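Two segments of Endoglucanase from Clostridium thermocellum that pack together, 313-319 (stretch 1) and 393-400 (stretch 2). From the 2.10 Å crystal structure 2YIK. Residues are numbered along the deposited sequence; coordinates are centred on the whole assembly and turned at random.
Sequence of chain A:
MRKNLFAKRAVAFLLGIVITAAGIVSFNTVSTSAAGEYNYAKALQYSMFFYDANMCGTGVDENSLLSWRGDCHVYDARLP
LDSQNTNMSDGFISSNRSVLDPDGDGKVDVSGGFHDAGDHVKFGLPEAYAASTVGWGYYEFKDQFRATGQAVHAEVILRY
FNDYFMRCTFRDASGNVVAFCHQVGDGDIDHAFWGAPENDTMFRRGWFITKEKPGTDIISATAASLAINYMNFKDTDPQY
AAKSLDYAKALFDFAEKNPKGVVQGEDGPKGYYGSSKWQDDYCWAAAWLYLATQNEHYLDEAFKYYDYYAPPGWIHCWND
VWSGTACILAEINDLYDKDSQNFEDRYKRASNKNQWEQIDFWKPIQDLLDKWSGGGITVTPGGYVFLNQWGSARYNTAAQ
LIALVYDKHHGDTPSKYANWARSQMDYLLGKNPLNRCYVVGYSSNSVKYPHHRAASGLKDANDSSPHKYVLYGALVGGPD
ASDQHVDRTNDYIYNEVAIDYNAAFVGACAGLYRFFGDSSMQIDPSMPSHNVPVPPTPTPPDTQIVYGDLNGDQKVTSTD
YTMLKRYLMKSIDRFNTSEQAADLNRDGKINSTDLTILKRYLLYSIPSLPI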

# COMPACT_ATOMS: atom_id res chain seq x y z
N GLY A 313 19.30 2.20 -2.41
CA GLY A 313 19.26 3.48 -1.74
C GLY A 313 18.36 3.69 -0.56
O GLY A 313 18.84 3.97 0.54
N TRP A 314 17.07 3.54 -0.82
CA TRP A 314 15.99 3.72 0.14
C TRP A 314 15.37 2.34 0.42
O TRP A 314 16.07 1.32 0.28
CB TRP A 314 14.97 4.69 -0.52
CG TRP A 314 14.23 5.54 0.46
CD1 TRP A 314 12.88 5.58 0.64
CD2 TRP A 314 14.79 6.43 1.43
NE1 TRP A 314 12.56 6.44 1.66
CE2 TRP A 314 13.72 6.98 2.16
CE3 TRP A 314 16.10 6.83 1.74
CZ2 TRP A 314 13.91 7.90 3.19
CZ3 TRP A 314 16.29 7.74 2.78
CH2 TRP A 314 15.20 8.27 3.48
N ILE A 315 14.09 2.25 0.81
CA ILE A 315 13.43 0.95 0.91
C ILE A 315 12.00 1.11 0.32
O ILE A 315 11.59 2.22 -0.02
CB ILE A 315 13.58 0.22 2.37
CG1 ILE A 315 13.01 -1.20 2.25
CG2 ILE A 315 13.05 1.07 3.47
CD1 ILE A 315 14.11 -2.18 2.60
N HIS A 316 11.28 0.01 0.11
CA HIS A 316 9.97 0.10 -0.50
C HIS A 316 9.02 0.95 0.38
O HIS A 316 8.88 0.68 1.56
CB HIS A 316 9.45 -1.34 -0.69
CG HIS A 316 8.19 -1.46 -1.47
ND1 HIS A 316 8.14 -1.38 -2.84
CD2 HIS A 316 6.91 -1.73 -1.06
CE1 HIS A 316 6.90 -1.60 -3.26
NE2 HIS A 316 6.15 -1.81 -2.19
N CYS A 317 8.38 1.98 -0.19
CA CYS A 317 7.44 2.83 0.57
C CYS A 317 6.56 3.63 -0.38
O CYS A 317 6.86 3.71 -1.57
CB CYS A 317 8.20 3.78 1.50
SG CYS A 317 9.28 4.93 0.64
N TRP A 318 5.49 4.24 0.13
CA TRP A 318 4.59 5.00 -0.74
C TRP A 318 5.28 6.01 -1.66
O TRP A 318 4.80 6.27 -2.76
CB TRP A 318 3.49 5.70 0.06
CG TRP A 318 3.94 6.84 0.94
CD1 TRP A 318 4.15 6.80 2.28
CD2 TRP A 318 4.21 8.19 0.52
NE1 TRP A 318 4.56 8.03 2.73
CE2 TRP A 318 4.64 8.89 1.68
CE3 TRP A 318 4.22 8.84 -0.71
CZ2 TRP A 318 4.97 10.26 1.64
CZ3 TRP A 318 4.55 10.20 -0.75
CH2 TRP A 318 4.96 10.88 0.42
N ASN A 319 6.39 6.58 -1.21
CA ASN A 319 7.09 7.58 -2.02
C ASN A 319 8.27 7.02 -2.83
O ASN A 319 9.03 7.77 -3.45
CB ASN A 319 7.56 8.73 -1.12
CG ASN A 319 7.91 9.98 -1.91
OD1 ASN A 319 7.26 10.31 -2.91
ND2 ASN A 319 8.94 10.69 -1.46
N ALA A 393 9.00 1.78 11.74
CA ALA A 393 8.46 0.42 11.65
C ALA A 393 7.97 0.12 10.23
O ALA A 393 8.07 -1.01 9.74
CB ALA A 393 7.32 0.24 12.64
N ARG A 394 7.42 1.14 9.59
CA ARG A 394 6.92 1.02 8.23
C ARG A 394 8.07 0.70 7.27
O ARG A 394 7.92 -0.11 6.36
CB ARG A 394 6.20 2.33 7.87
CG ARG A 394 5.98 2.57 6.39
CD ARG A 394 7.06 3.48 5.85
NE ARG A 394 7.20 4.69 6.66
CZ ARG A 394 6.85 5.91 6.26
NH1 ARG A 394 6.33 6.11 5.06
NH2 ARG A 394 7.07 6.94 7.07
N TYR A 395 9.22 1.32 7.50
CA TYR A 395 10.40 1.07 6.66
C TYR A 395 11.01 -0.28 6.99
O TYR A 395 11.39 -1.04 6.09
CB TYR A 395 11.46 2.15 6.90
CG TYR A 395 11.06 3.53 6.46
CD1 TYR A 395 10.58 3.75 5.17
CD2 TYR A 395 11.21 4.62 7.31
CE1 TYR A 395 10.28 5.04 4.73
CE2 TYR A 395 10.91 5.92 6.88
CZ TYR A 395 10.45 6.11 5.58
OH TYR A 395 10.17 7.38 5.12
N ASN A 396 11.13 -0.57 8.28
CA ASN A 396 11.71 -1.82 8.73
C ASN A 396 10.95 -3.04 8.21
O ASN A 396 11.56 -3.96 7.68
CB ASN A 396 11.75 -1.86 10.27
CG ASN A 396 12.47 -3.08 10.80
OD1 ASN A 396 11.93 -4.18 10.81
ND2 ASN A 396 13.70 -2.89 11.25
N THR A 397 9.62 -3.03 8.34
CA THR A 397 8.84 -4.16 7.86
C THR A 397 8.87 -4.30 6.34
O THR A 397 8.71 -5.40 5.81
CB THR A 397 7.37 -4.10 8.38
OG1 THR A 397 6.77 -2.84 8.05
CG2 THR A 397 7.34 -4.30 9.89
N ALA A 398 9.10 -3.18 5.64
CA ALA A 398 9.21 -3.22 4.18
C ALA A 398 10.49 -3.96 3.83
O ALA A 398 10.54 -4.73 2.87
CB ALA A 398 9.25 -1.81 3.62
N ALA A 399 11.55 -3.71 4.60
CA ALA A 399 12.82 -4.39 4.37
C ALA A 399 12.63 -5.87 4.69
O ALA A 399 13.17 -6.74 4.01
CB ALA A 399 13.91 -3.80 5.27
N GLN A 400 11.86 -6.15 5.74
CA GLN A 400 11.58 -7.53 6.13
C GLN A 400 10.89 -8.25 4.97
O GLN A 400 11.24 -9.38 4.62
CB GLN A 400 10.67 -7.58 7.36
CG GLN A 400 11.33 -7.18 8.68
CD GLN A 400 10.39 -7.38 9.87
OE1 GLN A 400 9.70 -8.39 9.95
NE2 GLN A 400 10.37 -6.41 10.78
O HOH W 1 9.93 7.98 2.40
O HOH W 2 7.35 1.35 3.72
O HOH W 3 4.49 8.54 5.46

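The contact joins an irregular segment, residues 313-319, to one flank of a helix that runs through all of 393-400. It buries 373 Å², both sides summed, and no direct hydrogen bond crosses it. Apolar packing and three bridging waters account for the association, and three residues cover the most surface: Ile315 (81 Å²), Tyr395 (71 Å²) and Ala398 (47 Å²).

Ile315 is the main apolar contact of the loop. Its CA-to-CB bond points toward the helix, and its branched side chain reaches three helix residues. Atom CG2 lies 3.9 Å from CB of Tyr395, CG1 lies 4.0 Å from CB of Ala398, and CD1 comes within 3.1 Å of both CA and CB of Ala399. The last two distances are below usual carbon-carbon contact, and chi2 of Ile315, at 121°, lies between the wells, so the position of CD1 should be read with caution. A beta-branched residue suits the position because its separate branches meet the helix at different points.

Ala398 is the counterpart on the helix, and its CB also points toward the loop. The small side chain allows the backbones to come close: the CA atoms of His316 and Ala398 are 5.8 Å apart, and His316 O sits 3.3 Å from Ala398 CB. Ala399, whose CB points sideways, likewise presents little bulk, with its CA 6.4 Å from the CA of Ile315.

Tyr395 stands nearly one turn earlier on the helix. Its CA-to-CB bond points sideways, but with chi1 at -66° (m) the ring extends to the loop. Cys317 CB approaches the ring edge near its plane, 4.0 Å from CE1 of Tyr395. The same CE1 is 4.1 Å from NE1 of Trp314, whose five-membered ring meets the tyrosine ring obliquely, with centroids 5.7 Å apart and planes at 76°. The phenol serves both kinds of contact: its carbons pack against the loop, while its OH lies 2.8 Å from the oxygen of water 1 in a hydrogen bond. That water also accepts a hydrogen bond from Trp314 NE1 at 3.1 Å, linking the two aromatic side chains through their polar atoms.

The other two waters bridge polar groups that do not bond directly. Water 2 donates to His316 O at 2.7 Å and to Arg394 O at 3.1 Å, tying the loop backbone to the helix backbone. Water 3 accepts from Trp318 NE1 at 2.8 Å and, weakly, from Arg394 NH1 at 3.1 Å. Because NE1 of Trp318 and NH1 of Arg394, 3.5 Å apart, are both donors, an acceptor shared between them is chemically apt. Trp318 NE1 lies at the guanidinium edge, near its plane.

Helix residues Asn396 and Gln400 have CA-to-CB bonds directed away from the loop. They pair with each other instead, Gln400 NE2 donating to Asn396 OD1 at 2.7 Å.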